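Local coordinates for uncharacterized protein (Parabacteroides merdae, PDB 4R7F) that is of unknown function but has immunoglobulin-like beta-sandwich domains, binds magnesium, and is probably related to plug proteins of the type 9 secretion system, at residues K12-E24 and E36-S48. Residues are numbered along the deposited sequence; the frame is centred on the assembly and turned at random. Where two conformers were deposited one is given.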
ATOM      1  N   LYS A  12      -6.898 -32.260  15.221  1.00 34.76           N
ATOM      2  CA  LYS A  12      -6.422 -31.561  16.412  1.00 34.96           C
ATOM      3  C   LYS A  12      -4.901 -31.519  16.527  1.00 40.58           C
ATOM      4  O   LYS A  12      -4.389 -30.717  17.320  1.00 34.67           O
ATOM      5  CB  LYS A  12      -7.019 -32.171  17.642  1.00 32.47           C
ATOM      6  CG  LYS A  12      -8.523 -32.041  17.656  1.00 33.63           C
ATOM      7  CD  LYS A  12      -9.137 -32.899  18.739  1.00 31.48           C
ATOM      8  CE  LYS A  12     -10.633 -32.686  18.837  1.00 37.98           C
ATOM      9  NZ  LYS A  12     -11.304 -33.918  19.306  1.00 36.90           N
ATOM     10  N   GLN A  13      -4.216 -32.387  15.759  1.00 49.00           N
ATOM     11  CA  GLN A  13      -2.735 -32.418  15.818  0.50 52.09           C
ATOM     12  C   GLN A  13      -2.069 -31.437  14.817  1.00 45.96           C
ATOM     13  O   GLN A  13      -0.870 -31.230  14.880  1.00 48.24           O
ATOM     14  CB  GLN A  13      -2.152 -33.843  15.658  0.50 61.41           C
ATOM     15  CG  GLN A  13      -2.420 -34.851  16.795  0.50 70.93           C
ATOM     16  CD  GLN A  13      -1.889 -34.476  18.188  0.50 58.91           C
ATOM     17  OE1 GLN A  13      -2.192 -33.410  18.734  0.50 37.65           O
ATOM     18  NE2 GLN A  13      -1.161 -35.403  18.797  0.50 57.07           N
ATOM     19  N   ILE A  14      -2.841 -30.773  13.961  1.00 36.16           N
ATOM     20  CA  ILE A  14      -2.312 -29.836  12.963  1.00 30.32           C
ATOM     21  C   ILE A  14      -2.554 -28.393  13.440  1.00 28.94           C
ATOM     22  O   ILE A  14      -3.665 -28.032  13.820  1.00 32.39           O
ATOM     23  CB  ILE A  14      -3.036 -30.098  11.589  1.00 35.93           C
ATOM     24  CG1 ILE A  14      -2.735 -31.512  11.070  1.00 38.32           C
ATOM     25  CG2 ILE A  14      -2.728 -29.046  10.530  1.00 36.94           C
ATOM     26  CD1 ILE A  14      -1.266 -31.791  10.857  1.00 42.77           C
ATOM     27  N   LYS A  15      -1.537 -27.544  13.404  1.00 31.07           N
ATOM     28  CA  LYS A  15      -1.716 -26.157  13.841  1.00 27.25           C
ATOM     29  C   LYS A  15      -0.985 -25.242  12.908  1.00 31.67           C
ATOM     30  O   LYS A  15      -0.048 -25.664  12.211  1.00 32.77           O
ATOM     31  CB  LYS A  15      -1.168 -25.944  15.238  1.00 34.02           C
ATOM     32  CG  LYS A  15      -1.806 -26.794  16.316  1.00 37.34           C
ATOM     33  CD  LYS A  15      -3.227 -26.352  16.609  1.00 43.04           C
ATOM     34  CE  LYS A  15      -3.757 -27.078  17.842  1.00 50.47           C
ATOM     35  NZ  LYS A  15      -5.212 -27.424  17.783  1.00 49.07           N
ATOM     36  N   THR A  16      -1.446 -23.994  12.881  1.00 28.11           N
ATOM     37  CA  THR A  16      -0.722 -22.872  12.272  1.00 28.49           C
ATOM     38  C   THR A  16      -0.540 -23.124  10.799  1.00 30.24           C
ATOM     39  O   THR A  16       0.550 -22.947  10.222  1.00 37.62           O
ATOM     40  CB  THR A  16       0.614 -22.630  13.018  1.00 31.99           C
ATOM     41  OG1 THR A  16       0.350 -22.628  14.431  1.00 31.38           O
ATOM     42  CG2 THR A  16       1.232 -21.323  12.625  1.00 32.02           C
ATOM     43  N   LEU A  17      -1.630 -23.568  10.188  1.00 32.72           N
ATOM     44  CA  LEU A  17      -1.682 -23.693   8.742  1.00 36.46           C
ATOM     45  C   LEU A  17      -1.625 -22.308   8.107  1.00 37.23           C
ATOM     46  O   LEU A  17      -2.466 -21.475   8.381  1.00 35.33           O
ATOM     47  CB  LEU A  17      -2.951 -24.380   8.311  1.00 29.26           C
ATOM     48  CG  LEU A  17      -3.156 -24.513   6.812  1.00 30.73           C
ATOM     49  CD1 LEU A  17      -2.116 -25.435   6.202  1.00 33.91           C
ATOM     50  CD2 LEU A  17      -4.550 -25.062   6.563  1.00 33.48           C
ATOM     51  N   GLN A  18      -0.619 -22.097   7.267  1.00 40.00           N
ATOM     52  CA  GLN A  18      -0.465 -20.890   6.483  1.00 35.35           C
ATOM     53  C   GLN A  18      -0.382 -21.231   5.007  1.00 36.02           C
ATOM     54  O   GLN A  18       0.297 -22.182   4.612  1.00 38.39           O
ATOM     55  CB  GLN A  18       0.828 -20.172   6.860  1.00 36.50           C
ATOM     56  CG  GLN A  18       0.905 -19.766   8.316  1.00 37.41           C
ATOM     57  CD  GLN A  18       2.216 -19.071   8.668  1.00 38.90           C
ATOM     58  OE1 GLN A  18       3.165 -19.688   9.194  1.00 52.75           O
ATOM     59  NE2 GLN A  18       2.269 -17.792   8.397  1.00 38.30           N
ATOM     60  N   VAL A  19      -1.092 -20.430   4.223  1.00 34.20           N
ATOM     61  CA  VAL A  19      -1.041 -20.403   2.779  1.00 40.23           C
ATOM     62  C   VAL A  19      -0.670 -18.978   2.320  1.00 36.82           C
ATOM     63  O   VAL A  19      -1.416 -18.025   2.525  1.00 48.49           O
ATOM     64  CB  VAL A  19      -2.399 -20.812   2.209  1.00 37.98           C
ATOM     65  CG1 VAL A  19      -2.355 -20.828   0.685  1.00 40.56           C
ATOM     66  CG2 VAL A  19      -2.809 -22.158   2.796  1.00 34.56           C
ATOM     67  N   LYS A  20       0.507 -18.867   1.717  1.00 36.57           N
ATOM     68  CA  LYS A  20       1.066 -17.578   1.345  0.50 36.36           C
ATOM     69  C   LYS A  20       1.976 -17.761   0.145  1.00 37.36           C
ATOM     70  O   LYS A  20       2.216 -18.884  -0.292  1.00 36.78           O
ATOM     71  CB  LYS A  20       1.813 -16.961   2.528  0.50 38.96           C
ATOM     72  CG  LYS A  20       2.780 -17.902   3.221  0.50 47.43           C
ATOM     73  CD  LYS A  20       4.227 -17.585   2.882  0.50 56.33           C
ATOM     74  CE  LYS A  20       4.858 -16.621   3.877  0.50 47.10           C
ATOM     75  NZ  LYS A  20       6.248 -16.323   3.459  0.50 43.39           N
ATOM     76  N   VAL A  21       2.435 -16.658  -0.439  1.00 37.49           N
ATOM     77  CA  VAL A  21       3.363 -16.765  -1.542  1.00 35.78           C
ATOM     78  C   VAL A  21       4.745 -16.950  -0.939  1.00 40.44           C
ATOM     79  O   VAL A  21       5.153 -16.164  -0.091  1.00 44.15           O
ATOM     80  CB  VAL A  21       3.322 -15.547  -2.455  1.00 38.94           C
ATOM     81  CG1 VAL A  21       4.454 -15.619  -3.469  1.00 42.86           C
ATOM     82  CG2 VAL A  21       1.993 -15.471  -3.161  1.00 36.06           C
ATOM     83  N   ALA A  22       5.432 -18.019  -1.353  1.00 44.08           N
ATOM     84  CA  ALA A  22       6.749 -18.359  -0.826  1.00 42.60           C
ATOM     85  C   ALA A  22       7.647 -17.130  -0.936  1.00 45.59           C
ATOM     86  O   ALA A  22       7.679 -16.445  -1.976  1.00 41.27           O
ATOM     87  CB  ALA A  22       7.351 -19.523  -1.594  1.00 46.42           C
ATOM     88  N   GLY A  23       8.315 -16.810   0.167  1.00 46.55           N
ATOM     89  CA  GLY A  23       9.198 -15.636   0.214  1.00 53.51           C
ATOM     90  C   GLY A  23       8.586 -14.282   0.568  1.00 53.49           C
ATOM     91  O   GLY A  23       9.326 -13.339   0.767  1.00 60.67           O
ATOM     92  N   GLU A  24       7.258 -14.169   0.652  1.00 59.15           N
ATOM     93  CA  GLU A  24       6.605 -12.874   0.899  1.00 51.12           C
ATOM     94  C   GLU A  24       6.156 -12.742   2.364  1.00 46.37           C
ATOM     95  O   GLU A  24       5.665 -13.688   2.963  1.00 48.17           O
ATOM     96  CB  GLU A  24       5.398 -12.661  -0.051  1.00 54.78           C
ATOM     97  CG  GLU A  24       5.700 -12.348  -1.511  1.00 54.57           C
ATOM     98  CD  GLU A  24       6.681 -11.179  -1.694  1.00 94.86           C
ATOM     99  OE1 GLU A  24       6.406 -10.038  -1.224  1.00 68.65           O
ATOM    100  OE2 GLU A  24       7.749 -11.404  -2.317  1.00102.51           O
ATOM    101  N   GLU A  36       7.285 -17.139 -11.855  1.00 62.24           N
ATOM    102  CA  GLU A  36       8.429 -17.658 -11.077  1.00 68.19           C
ATOM    103  C   GLU A  36       8.056 -17.875  -9.600  1.00 60.28           C
ATOM    104  O   GLU A  36       8.848 -18.413  -8.834  1.00 64.54           O
ATOM    105  CB  GLU A  36       9.648 -16.706 -11.171  1.00 75.97           C
ATOM    106  CG  GLU A  36      10.162 -16.372 -12.586  1.00 87.10           C
ATOM    107  CD  GLU A  36      10.756 -17.571 -13.330  1.00105.97           C
ATOM    108  OE1 GLU A  36       9.996 -18.484 -13.732  1.00 95.15           O
ATOM    109  OE2 GLU A  36      11.995 -17.600 -13.519  1.00 99.58           O
ATOM    110  N   GLU A  37       6.847 -17.478  -9.207  1.00 56.05           N
ATOM    111  CA  GLU A  37       6.433 -17.550  -7.806  1.00 58.02           C
ATOM    112  C   GLU A  37       5.824 -18.888  -7.427  1.00 48.95           C
ATOM    113  O   GLU A  37       5.277 -19.611  -8.259  1.00 38.94           O
ATOM    114  CB  GLU A  37       5.471 -16.411  -7.483  1.00 56.69           C
ATOM    115  CG  GLU A  37       6.139 -15.046  -7.606  1.00 68.64           C
ATOM    116  CD  GLU A  37       5.352 -13.922  -6.937  1.00102.95           C
ATOM    117  OE1 GLU A  37       4.093 -13.876  -7.069  1.00 81.26           O
ATOM    118  OE2 GLU A  37       6.002 -13.073  -6.276  1.00119.68           O
ATOM    119  N   GLN A  38       5.941 -19.234  -6.157  1.00 40.49           N
ATOM    120  CA  GLN A  38       5.285 -20.441  -5.661  1.00 36.47           C
ATOM    121  C   GLN A  38       4.390 -20.163  -4.475  1.00 35.69           C
ATOM    122  O   GLN A  38       4.664 -19.275  -3.646  1.00 34.41           O
ATOM    123  CB  GLN A  38       6.323 -21.441  -5.207  1.00 32.12           C
ATOM    124  CG  GLN A  38       7.280 -21.895  -6.303  1.00 41.71           C
ATOM    125  CD  GLN A  38       8.497 -22.598  -5.717  1.00 41.20           C
ATOM    126  OE1 GLN A  38       9.331 -21.959  -5.066  1.00 45.34           O
ATOM    127  NE2 GLN A  38       8.571 -23.922  -5.891  1.00 33.03           N
ATOM    128  N   ILE A  39       3.352 -20.975  -4.342  1.00 41.14           N
ATOM    129  CA  ILE A  39       2.587 -21.012  -3.101  1.00 42.57           C
ATOM    130  C   ILE A  39       3.297 -21.863  -2.071  1.00 39.75           C
ATOM    131  O   ILE A  39       3.797 -22.944  -2.394  1.00 42.56           O
ATOM    132  CB  ILE A  39       1.184 -21.587  -3.314  1.00 46.79           C
ATOM    133  CG1 ILE A  39       0.335 -20.580  -4.076  1.00 55.26           C
ATOM    134  CG2 ILE A  39       0.514 -21.854  -1.980  1.00 48.36           C
ATOM    135  CD1 ILE A  39      -0.126 -19.389  -3.251  1.00 51.71           C
ATOM    136  N   GLU A  40       3.325 -21.365  -0.835  1.00 35.04           N
ATOM    137  CA  GLU A  40       3.870 -22.079   0.280  1.00 37.74           C
ATOM    138  C   GLU A  40       2.728 -22.481   1.210  1.00 40.51           C
ATOM    139  O   GLU A  40       1.979 -21.635   1.691  1.00 33.12           O
ATOM    140  CB  GLU A  40       4.862 -21.221   1.042  1.00 38.74           C
ATOM    141  CG  GLU A  40       5.417 -21.875   2.316  1.00 44.24           C
ATOM    142  CD  GLU A  40       6.456 -21.005   3.030  1.00 50.97           C
ATOM    143  OE1 GLU A  40       6.747 -19.910   2.532  1.00 47.11           O
ATOM    144  OE2 GLU A  40       6.990 -21.397   4.088  1.00 50.48           O
ATOM    145  N   ILE A  41       2.641 -23.781   1.475  1.00 38.52           N
ATOM    146  CA  ILE A  41       1.784 -24.329   2.485  1.00 32.22           C
ATOM    147  C   ILE A  41       2.663 -24.736   3.645  1.00 30.39           C
ATOM    148  O   ILE A  41       3.507 -25.582   3.524  1.00 36.25           O
ATOM    149  CB  ILE A  41       0.999 -25.533   1.965  1.00 33.22           C
ATOM    150  CG1 ILE A  41      -0.060 -25.057   0.979  1.00 36.12           C
ATOM    151  CG2 ILE A  41       0.359 -26.264   3.128  1.00 35.21           C
ATOM    152  CD1 ILE A  41      -0.368 -26.038  -0.113  1.00 39.30           C
ATOM    153  N   ASN A  42       2.435 -24.109   4.779  1.00 37.71           N
ATOM    154  CA  ASN A  42       3.215 -24.313   5.975  1.00 36.04           C
ATOM    155  C   ASN A  42       2.305 -24.692   7.181  1.00 35.11           C
ATOM    156  O   ASN A  42       1.244 -24.097   7.414  1.00 35.16           O
ATOM    157  CB  ASN A  42       3.964 -23.022   6.248  1.00 39.04           C
ATOM    158  CG  ASN A  42       5.128 -23.218   7.183  1.00 51.04           C
ATOM    159  OD1 ASN A  42       4.963 -23.550   8.358  1.00 40.90           O
ATOM    160  ND2 ASN A  42       6.315 -23.042   6.657  1.00 46.35           N
ATOM    161  N   PHE A  43       2.727 -25.667   7.962  1.00 36.40           N
ATOM    162  CA  PHE A  43       1.926 -26.130   9.057  1.00 32.32           C
ATOM    163  C   PHE A  43       2.766 -26.912  10.020  1.00 40.82           C
ATOM    164  O   PHE A  43       3.829 -27.377   9.645  1.00 36.84           O
ATOM    165  CB  PHE A  43       0.769 -27.002   8.535  1.00 34.60           C
ATOM    166  CG  PHE A  43       1.188 -28.308   7.939  1.00 34.29           C
ATOM    167  CD1 PHE A  43       1.501 -28.397   6.604  1.00 45.95           C
ATOM    168  CD2 PHE A  43       1.234 -29.460   8.710  1.00 41.87           C
ATOM    169  CE1 PHE A  43       1.864 -29.619   6.034  1.00 52.61           C
ATOM    170  CE2 PHE A  43       1.601 -30.688   8.151  1.00 40.85           C
ATOM    171  CZ  PHE A  43       1.910 -30.768   6.807  1.00 39.29           C
ATOM    172  N   ASP A  44       2.281 -27.062  11.253  1.00 35.95           N
ATOM    173  CA  ASP A  44       2.940 -27.889  12.236  1.00 32.40           C
ATOM    174  C   ASP A  44       2.121 -29.141  12.507  1.00 33.55           C
ATOM    175  O   ASP A  44       0.912 -29.093  12.526  1.00 38.01           O
ATOM    176  CB  ASP A  44       3.111 -27.138  13.546  1.00 36.26           C
ATOM    177  CG  ASP A  44       4.092 -26.007  13.458  1.00 39.65           C
ATOM    178  OD1 ASP A  44       4.983 -26.018  12.584  1.00 39.56           O
ATOM    179  OD2 ASP A  44       3.950 -25.087  14.286  1.00 38.36           O
ATOM    180  N   GLY A  45       2.793 -30.263  12.736  1.00 38.04           N
ATOM    181  CA  GLY A  45       2.177 -31.425  13.386  1.00 36.78           C
ATOM    182  C   GLY A  45       2.651 -31.550  14.839  1.00 40.19           C
ATOM    183  O   GLY A  45       3.857 -31.598  15.113  1.00 41.36           O
ATOM    184  N   LEU A  46       1.722 -31.595  15.790  1.00 42.38           N
ATOM    185  CA  LEU A  46       2.104 -31.668  17.216  1.00 38.92           C
ATOM    186  C   LEU A  46       2.397 -33.115  17.649  1.00 53.23           C
ATOM    187  O   LEU A  46       1.863 -34.066  17.067  1.00 37.31           O
ATOM    188  CB  LEU A  46       1.001 -31.081  18.100  1.00 46.63           C
ATOM    189  CG  LEU A  46       0.568 -29.623  17.886  1.00 53.52           C
ATOM    190  CD1 LEU A  46       0.084 -29.048  19.197  1.00 62.61           C
ATOM    191  CD2 LEU A  46       1.647 -28.715  17.344  1.00 48.16           C
ATOM    192  N   GLY A  47       3.221 -33.261  18.694  1.00 62.59           N
ATOM    193  CA  GLY A  47       3.817 -34.548  19.080  1.00 78.62           C
ATOM    194  C   GLY A  47       5.298 -34.585  18.716  1.00 71.52           C
ATOM    195  O   GLY A  47       5.805 -33.658  18.077  1.00 65.28           O
ATOM    196  N   SER A  48       6.004 -35.636  19.141  1.00 87.58           N
ATOM    197  CA  SER A  48       7.414 -35.826  18.776  0.50 85.82           C
ATOM    198  C   SER A  48       7.526 -36.626  17.483  1.00 98.27           C
ATOM    199  O   SER A  48       8.451 -36.416  16.694  1.00 96.68           O
ATOM    200  CB  SER A  48       8.195 -36.505  19.911  0.50 73.20           C
ATOM    201  OG  SER A  48       7.321 -37.009  20.911  0.50 50.04           O
TER
HETATM  202  O   HOH W   1       3.248 -22.317  10.132  1.00 33.42           O
HETATM  203  O   HOH W   2       8.246 -17.925   2.644  1.00 55.15           O
HETATM  204  O   HOH W   3       7.518 -17.457  -4.536  1.00 41.85           O
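Lys15 and Asp44, Gln18 and Asn42, and Lys20 and Glu40 form the hydrogen-bonded pairs of an antiparallel ladder between strands 14-21 and 39-46. Asp44 N donates to Lys15 O at 2.9 Å; Ala22 N extends the ladder to Gln38 O. Between Lys15 and Gln18 the register slips by one residue, a beta bulge, where a water sits 2.8 Å from both Thr16 O and Asn42 OD1; Asn42 OD1 also accepts from Asn98.

On the apolar face Leu17 CD1 lies 4.0 Å from both Ile41 CG2 and Phe43 CB, while Ile14 CD1 approaches the Phe43 ring obliquely. Strand 129-138 covers this face, with Phe131 edge-to-face against Phe43.

The opposite face is polar. Glu40, its CG anti to the backbone N (chi1 176°), runs extended alongside Lys20. In the conformer given, Lys20 NZ makes a long salt bridge to Glu40 OE1 (3.7 Å) but is held more closely by Glu24 O (2.7 Å). A water links OE1 to Gly23 N; OE2 receives Asn42 ND2 at 3.1 Å, on its anti side, 21° out of the carboxylate plane. With an alanine here, Asn42 ND2 would probably lose this acceptor and Lys20 its distant carboxylate. The sheet thus turns hydrocarbon toward strand 129-138 and a polar, partly water-linked face toward Tyr290 and Lys340, which meet Asp44.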